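PDB 4R0G: Lpg0393 helical bundle domain-containing protein from Legionella pneumophila subsp. pneumophila str. Philadelphia 1, which probably acts as a guanine-nucleotide exchange factor for the small GTPases Rab5, Rab21 and Rab22, through a VPS9-like domain next to a helical bundle. Local coordinates for residues 173-178 / 198-203; 205-210 / 219-224. One frame throughout, in Å; residues are numbered along the deposited sequence.

Contact 1 (173-178 / 198-203); sequences YLIEDY and SLVVRL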
loop_
_atom_site.group_PDB
_atom_site.type_symbol
_atom_site.label_atom_id
_atom_site.label_comp_id
_atom_site.label_asym_id
_atom_site.label_seq_id
_atom_site.Cartn_x
_atom_site.Cartn_y
_atom_site.Cartn_z
ATOM N N TYR A 173 -4.736 -2.945 8.372
ATOM C CA TYR A 173 -3.394 -3.359 7.956
ATOM C C TYR A 173 -2.404 -3.364 9.110
ATOM O O TYR A 173 -1.536 -4.232 9.193
ATOM C CB TYR A 173 -2.877 -2.456 6.838
ATOM C CG TYR A 173 -3.840 -2.310 5.696
ATOM C CD1 TYR A 173 -4.346 -3.423 5.046
ATOM C CD2 TYR A 173 -4.263 -1.062 5.289
ATOM C CE1 TYR A 173 -5.249 -3.296 3.996
ATOM C CE2 TYR A 173 -5.157 -0.915 4.251
ATOM C CZ TYR A 173 -5.654 -2.030 3.608
ATOM O OH TYR A 173 -6.556 -1.869 2.579
ATOM N N LEU A 174 -2.506 -2.371 9.986
ATOM C CA LEU A 174 -1.580 -2.280 11.108
ATOM C C LEU A 174 -1.667 -3.541 11.946
ATOM O O LEU A 174 -0.646 -4.069 12.380
ATOM C CB LEU A 174 -1.914 -1.069 11.979
ATOM C CG LEU A 174 -1.010 -0.758 13.181
ATOM C CD1 LEU A 174 0.342 -0.291 12.736
ATOM C CD2 LEU A 174 -1.636 0.289 14.091
ATOM N N ILE A 175 -2.904 -4.012 12.147
ATOM C CA ILE A 175 -3.203 -5.150 13.019
ATOM C C ILE A 175 -2.684 -6.439 12.415
ATOM O O ILE A 175 -2.252 -7.347 13.126
ATOM C CB ILE A 175 -4.713 -5.245 13.365
ATOM C CG1 ILE A 175 -5.089 -4.131 14.335
ATOM C CG2 ILE A 175 -5.047 -6.554 14.041
ATOM C CD1 ILE A 175 -6.561 -3.932 14.468
ATOM N N GLU A 176 -2.701 -6.504 11.095
ATOM C CA GLU A 176 -2.146 -7.650 10.402
ATOM C C GLU A 176 -0.620 -7.665 10.643
ATOM O O GLU A 176 -0.013 -8.717 10.868
ATOM C CB GLU A 176 -2.527 -7.587 8.908
ATOM C CG GLU A 176 -3.069 -8.877 8.320
ATOM C CD GLU A 176 -4.453 -9.293 8.847
ATOM O OE1 GLU A 176 -5.462 -8.617 8.511
ATOM O OE2 GLU A 176 -4.538 -10.325 9.569
ATOM N N ASP A 177 -0.009 -6.486 10.645
ATOM C CA ASP A 177 1.437 -6.388 10.776
ATOM C C ASP A 177 1.885 -6.666 12.204
ATOM O O ASP A 177 2.965 -7.224 12.437
ATOM C CB ASP A 177 1.950 -5.027 10.271
ATOM C CG ASP A 177 1.954 -4.930 8.736
ATOM O OD1 ASP A 177 2.110 -5.980 8.082
ATOM O OD2 ASP A 177 1.806 -3.820 8.166
ATOM N N TYR A 178 1.048 -6.289 13.161
ATOM C CA TYR A 178 1.274 -6.671 14.542
ATOM C C TYR A 178 1.260 -8.183 14.600
ATOM O O TYR A 178 2.189 -8.795 15.111
ATOM C CB TYR A 178 0.164 -6.097 15.408
ATOM C CG TYR A 178 0.226 -6.408 16.892
ATOM C CD1 TYR A 178 1.334 -7.018 17.469
ATOM C CD2 TYR A 178 -0.842 -6.078 17.717
ATOM C CE1 TYR A 178 1.370 -7.300 18.827
ATOM C CE2 TYR A 178 -0.818 -6.352 19.071
ATOM C CZ TYR A 178 0.284 -6.963 19.623
ATOM O OH TYR A 178 0.297 -7.224 20.973
ATOM N N SER A 198 -3.510 -15.352 19.977
ATOM C CA SER A 198 -4.926 -15.677 19.907
ATOM C C SER A 198 -5.820 -14.444 20.014
ATOM O O SER A 198 -6.874 -14.370 19.379
ATOM C CB SER A 198 -5.290 -16.676 21.003
ATOM O OG SER A 198 -6.677 -16.964 20.964
ATOM N N LEU A 199 -5.391 -13.473 20.813
ATOM C CA LEU A 199 -6.135 -12.227 20.968
ATOM C C LEU A 199 -6.075 -11.354 19.720
ATOM O O LEU A 199 -7.068 -10.769 19.346
ATOM C CB LEU A 199 -5.610 -11.441 22.157
ATOM C CG LEU A 199 -6.150 -11.823 23.524
ATOM C CD1 LEU A 199 -5.207 -11.327 24.604
ATOM C CD2 LEU A 199 -7.496 -11.202 23.690
ATOM N N VAL A 200 -4.914 -11.276 19.078
ATOM C CA VAL A 200 -4.753 -10.417 17.909
ATOM C C VAL A 200 -5.543 -10.965 16.723
ATOM O O VAL A 200 -6.199 -10.219 15.980
ATOM C CB VAL A 200 -3.261 -10.244 17.531
ATOM C CG1 VAL A 200 -3.128 -9.362 16.313
ATOM C CG2 VAL A 200 -2.490 -9.643 18.696
ATOM N N VAL A 201 -5.481 -12.279 16.567
ATOM C CA VAL A 201 -6.219 -12.976 15.526
ATOM C C VAL A 201 -7.711 -12.689 15.620
ATOM O O VAL A 201 -8.382 -12.443 14.612
ATOM C CB VAL A 201 -5.963 -14.490 15.618
ATOM C CG1 VAL A 201 -6.825 -15.220 14.632
ATOM C CG2 VAL A 201 -4.496 -14.765 15.367
ATOM N N ARG A 202 -8.228 -12.709 16.838
ATOM C CA ARG A 202 -9.651 -12.513 17.024
ATOM C C ARG A 202 -9.994 -11.060 16.802
ATOM O O ARG A 202 -11.018 -10.750 16.226
ATOM C CB ARG A 202 -10.099 -13.008 18.405
ATOM C CG ARG A 202 -10.064 -14.516 18.503
ATOM C CD ARG A 202 -9.822 -14.979 19.904
ATOM N NE ARG A 202 -10.677 -14.261 20.835
ATOM C CZ ARG A 202 -10.326 -13.972 22.081
ATOM N NH1 ARG A 202 -9.137 -14.364 22.530
ATOM N NH2 ARG A 202 -11.167 -13.293 22.858
ATOM N N LEU A 203 -9.126 -10.171 17.259
ATOM C CA LEU A 203 -9.259 -8.754 16.961
ATOM C C LEU A 203 -9.260 -8.528 15.439
ATOM O O LEU A 203 -10.121 -7.825 14.912
ATOM C CB LEU A 203 -8.147 -7.953 17.635
ATOM C CG LEU A 203 -8.062 -6.488 17.184
ATOM C CD1 LEU A 203 -9.212 -5.659 17.734
ATOM C CD2 LEU A 203 -6.667 -5.875 17.543
#
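Ile175 faces Val200 where two nearly antiparallel helix segments pass. The axes of 173-178 and 198-203 come within 9.7 Å and make an angle of 157° between their chain directions. The CA atoms of Ile175 and Val200 are 7.4 Å apart, the closest such pair. No hydrogen bond crosses, and the contact is apolar.

Ile175 meets both Val200 and Leu203. Ile175 CD1 lies 3.6 Å from Leu203 CD2, and the two side chains cross at about a right angle. The CG2 branch of Ile175 also touches that methyl and meets Val200 CG1 at 4.1 Å. The two methyls of Val200 meet different partners: CG1 faces Ile175. Val200 CG2 sits over one face of the Tyr178 ring, 4.1 Å from its centroid and 24° off the normal. This is a CH-pi contact, displaced toward the rim. Val200 CG2 comes nearest to Tyr178 CE2, at 3.7 Å. Tyr178 has CG anti to its backbone N (chi1 179°), which sends the ring along the helix toward Val200. Its hydroxyl is hydrogen-bonded to Glu237, and the ring meets Phe240 almost parallel, so helix 235-244 helps to fix the tyrosine.

All four touching residues are buried. Such an apolar seam between adjacent antiparallel helices is what helical bundles are built from, and is consistent with the helical bundle domain assigned here.

Contact 2 (205-210 / 219-224); sequences KYLHEQ and DEIAVY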
loop_
_atom_site.group_PDB
_atom_site.type_symbol
_atom_site.label_atom_id
_atom_site.label_comp_id
_atom_site.label_asym_id
_atom_site.label_seq_id
_atom_site.Cartn_x
_atom_site.Cartn_y
_atom_site.Cartn_z
ATOM N N LYS A 205 -10.086 -10.690 13.200
ATOM C CA LYS A 205 -11.355 -11.269 12.757
ATOM C C LYS A 205 -12.546 -10.350 13.045
ATOM O O LYS A 205 -13.440 -10.205 12.204
ATOM C CB LYS A 205 -11.580 -12.662 13.366
ATOM N N TYR A 206 -12.584 -9.749 14.236
ATOM C CA TYR A 206 -13.706 -8.881 14.588
ATOM C C TYR A 206 -13.720 -7.683 13.640
ATOM O O TYR A 206 -14.753 -7.300 13.099
ATOM C CB TYR A 206 -13.655 -8.417 16.061
ATOM C CG TYR A 206 -14.615 -7.273 16.318
ATOM C CD1 TYR A 206 -15.956 -7.513 16.594
ATOM C CD2 TYR A 206 -14.194 -5.944 16.245
ATOM C CE1 TYR A 206 -16.857 -6.456 16.804
ATOM C CE2 TYR A 206 -15.097 -4.879 16.449
ATOM C CZ TYR A 206 -16.419 -5.146 16.727
ATOM O OH TYR A 206 -17.301 -4.103 16.935
ATOM N N LEU A 207 -12.550 -7.104 13.437
ATOM C CA LEU A 207 -12.445 -5.914 12.634
ATOM C C LEU A 207 -12.710 -6.192 11.158
ATOM O O LEU A 207 -12.997 -5.278 10.399
ATOM C CB LEU A 207 -11.059 -5.307 12.792
ATOM C CG LEU A 207 -10.891 -3.864 13.260
ATOM C CD1 LEU A 207 -9.516 -3.441 12.854
ATOM C CD2 LEU A 207 -11.882 -2.929 12.621
ATOM N N HIS A 208 -12.617 -7.449 10.746
ATOM C CA HIS A 208 -12.712 -7.775 9.322
ATOM C C HIS A 208 -14.101 -7.520 8.802
ATOM O O HIS A 208 -14.290 -7.236 7.629
ATOM C CB HIS A 208 -12.341 -9.225 9.060
ATOM C CG HIS A 208 -12.330 -9.581 7.610
ATOM N ND1 HIS A 208 -11.307 -9.217 6.761
ATOM C CD2 HIS A 208 -13.224 -10.262 6.853
ATOM C CE1 HIS A 208 -11.563 -9.671 5.548
ATOM N NE2 HIS A 208 -12.727 -10.305 5.579
ATOM N N GLU A 209 -15.073 -7.632 9.694
ATOM C CA GLU A 209 -16.464 -7.432 9.344
ATOM C C GLU A 209 -16.894 -5.954 9.426
ATOM O O GLU A 209 -18.026 -5.621 9.101
ATOM C CB GLU A 209 -17.353 -8.316 10.254
ATOM C CG GLU A 209 -17.857 -9.651 9.635
ATOM C CD GLU A 209 -16.731 -10.609 9.186
ATOM O OE1 GLU A 209 -15.851 -10.963 10.016
ATOM O OE2 GLU A 209 -16.736 -11.018 7.998
ATOM N N GLN A 210 -16.014 -5.061 9.858
ATOM C CA GLN A 210 -16.489 -3.730 10.187
ATOM C C GLN A 210 -16.261 -2.672 9.102
ATOM O O GLN A 210 -15.186 -2.585 8.538
ATOM C CB GLN A 210 -15.958 -3.290 11.550
ATOM C CG GLN A 210 -17.088 -3.058 12.536
ATOM C CD GLN A 210 -17.756 -4.346 12.975
ATOM O OE1 GLN A 210 -17.088 -5.255 13.497
ATOM N NE2 GLN A 210 -19.086 -4.445 12.761
ATOM N N ASP A 219 -15.290 0.408 21.351
ATOM C CA ASP A 219 -15.383 -0.351 22.570
ATOM C C ASP A 219 -14.839 -1.791 22.464
ATOM O O ASP A 219 -14.108 -2.196 23.367
ATOM C CB ASP A 219 -16.806 -0.302 23.161
ATOM C CG ASP A 219 -17.363 1.129 23.272
ATOM O OD1 ASP A 219 -16.559 2.090 23.261
ATOM O OD2 ASP A 219 -18.613 1.284 23.355
ATOM N N GLU A 220 -15.160 -2.564 21.410
ATOM C CA GLU A 220 -14.573 -3.927 21.290
ATOM C C GLU A 220 -13.051 -3.872 21.161
ATOM O O GLU A 220 -12.342 -4.578 21.888
ATOM C CB GLU A 220 -15.156 -4.760 20.137
ATOM C CG GLU A 220 -16.239 -5.788 20.521
ATOM C CD GLU A 220 -15.787 -6.909 21.492
ATOM O OE1 GLU A 220 -15.054 -7.820 21.059
ATOM O OE2 GLU A 220 -16.200 -6.908 22.683
ATOM N N ILE A 221 -12.564 -3.029 20.242
ATOM C CA ILE A 221 -11.136 -2.836 20.062
ATOM C C ILE A 221 -10.459 -2.588 21.406
ATOM O O ILE A 221 -9.463 -3.239 21.756
ATOM C CB ILE A 221 -10.836 -1.667 19.116
ATOM C CG1 ILE A 221 -11.388 -1.986 17.734
ATOM C CG2 ILE A 221 -9.327 -1.412 19.048
ATOM C CD1 ILE A 221 -10.810 -1.168 16.624
ATOM N N ALA A 222 -11.013 -1.651 22.166
ATOM C CA ALA A 222 -10.523 -1.376 23.504
ATOM C C ALA A 222 -10.509 -2.641 24.387
ATOM O O ALA A 222 -9.568 -2.843 25.146
ATOM C CB ALA A 222 -11.325 -0.284 24.131
ATOM N N VAL A 223 -11.513 -3.507 24.269
ATOM C CA VAL A 223 -11.555 -4.717 25.099
ATOM C C VAL A 223 -10.378 -5.662 24.780
ATOM O O VAL A 223 -9.742 -6.228 25.701
ATOM C CB VAL A 223 -12.911 -5.499 24.996
ATOM C CG1 VAL A 223 -12.880 -6.686 25.922
ATOM C CG2 VAL A 223 -14.074 -4.628 25.344
ATOM N N TYR A 224 -10.095 -5.818 23.482
ATOM C CA TYR A 224 -8.947 -6.596 23.036
ATOM C C TYR A 224 -7.649 -5.948 23.483
ATOM O O TYR A 224 -6.780 -6.606 24.072
ATOM C CB TYR A 224 -8.938 -6.762 21.508
ATOM C CG TYR A 224 -9.895 -7.824 20.992
ATOM C CD1 TYR A 224 -9.657 -9.159 21.227
ATOM C CD2 TYR A 224 -11.020 -7.485 20.257
ATOM C CE1 TYR A 224 -10.518 -10.136 20.765
ATOM C CE2 TYR A 224 -11.884 -8.449 19.786
ATOM C CZ TYR A 224 -11.625 -9.783 20.041
ATOM O OH TYR A 224 -12.476 -10.782 19.596
#
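Tyr206 lies against Glu220, with the aliphatic part of the glutamate over one face of the tyrosine ring. Glu220 CB is 3.9 Å from the Tyr206 ring centroid and 23° off the normal, a CH-pi contact. It is offset toward the hydroxyl end, where Tyr206 CZ is 3.7 Å from Glu220 CB. The next carbon continues the cover, with Glu220 CG 3.8 Å from Tyr206 CE1. The glutamate chain bends at chi2, and its carboxylate plane stands 65° from the ring plane. The charged group is thus not stacked flat on the tyrosine. It is the methylene groups that do the packing. A chi1 of 166° places the Tyr206 ring trans to its amide nitrogen and out toward 219-224.

Tyr206 also touches at its base. Tyr206 CB is 4.1 Å from Tyr224 CE2. A second apolar pair lies beside this, with Leu207 CG 4.3 Å from Ile221 CD1. No hydrogen bond joins the two segments.

In the next shell, Val217, one turn before Ile221, touches Tyr206 as well. Leu207 and Ile221 both reach Leu171 of helix 155-183, and Leu207 also packs on Ile175. Tyr224 rests on Leu199, Arg202 and Leu203, and its ring makes a cation-pi contact with Lys227.

Tyr206 and Glu220 are partly exposed, whereas Leu207, Ile221 and Tyr224 are buried. The contact joins the C-terminal part of helix 193-208 to helix 215-229. Leu207 and Ile221 face helix 155-183, while Tyr224 packs back on helix 193-208.

Both contacts belong to the helical bundle domain. From the N terminus, helix 155-183 comes first. Contact 1 joins it to helix 193-208 and closes a loop with 19 residues between its segments. Helix 193-208 then runs on into contact 2, which closes a shorter connection of 8 residues to helix 215-229. The contacts follow in series and neither encloses the other. Their centres are about 10 Å apart, and they meet directly. Ile175 CD1 is 3.4 Å from Leu207 CD1, and Leu203 CD1 is 3.6 Å from Tyr224 CD2. Helix 193-208 is the shared member, so the two contacts tie three successive helices into one packed unit.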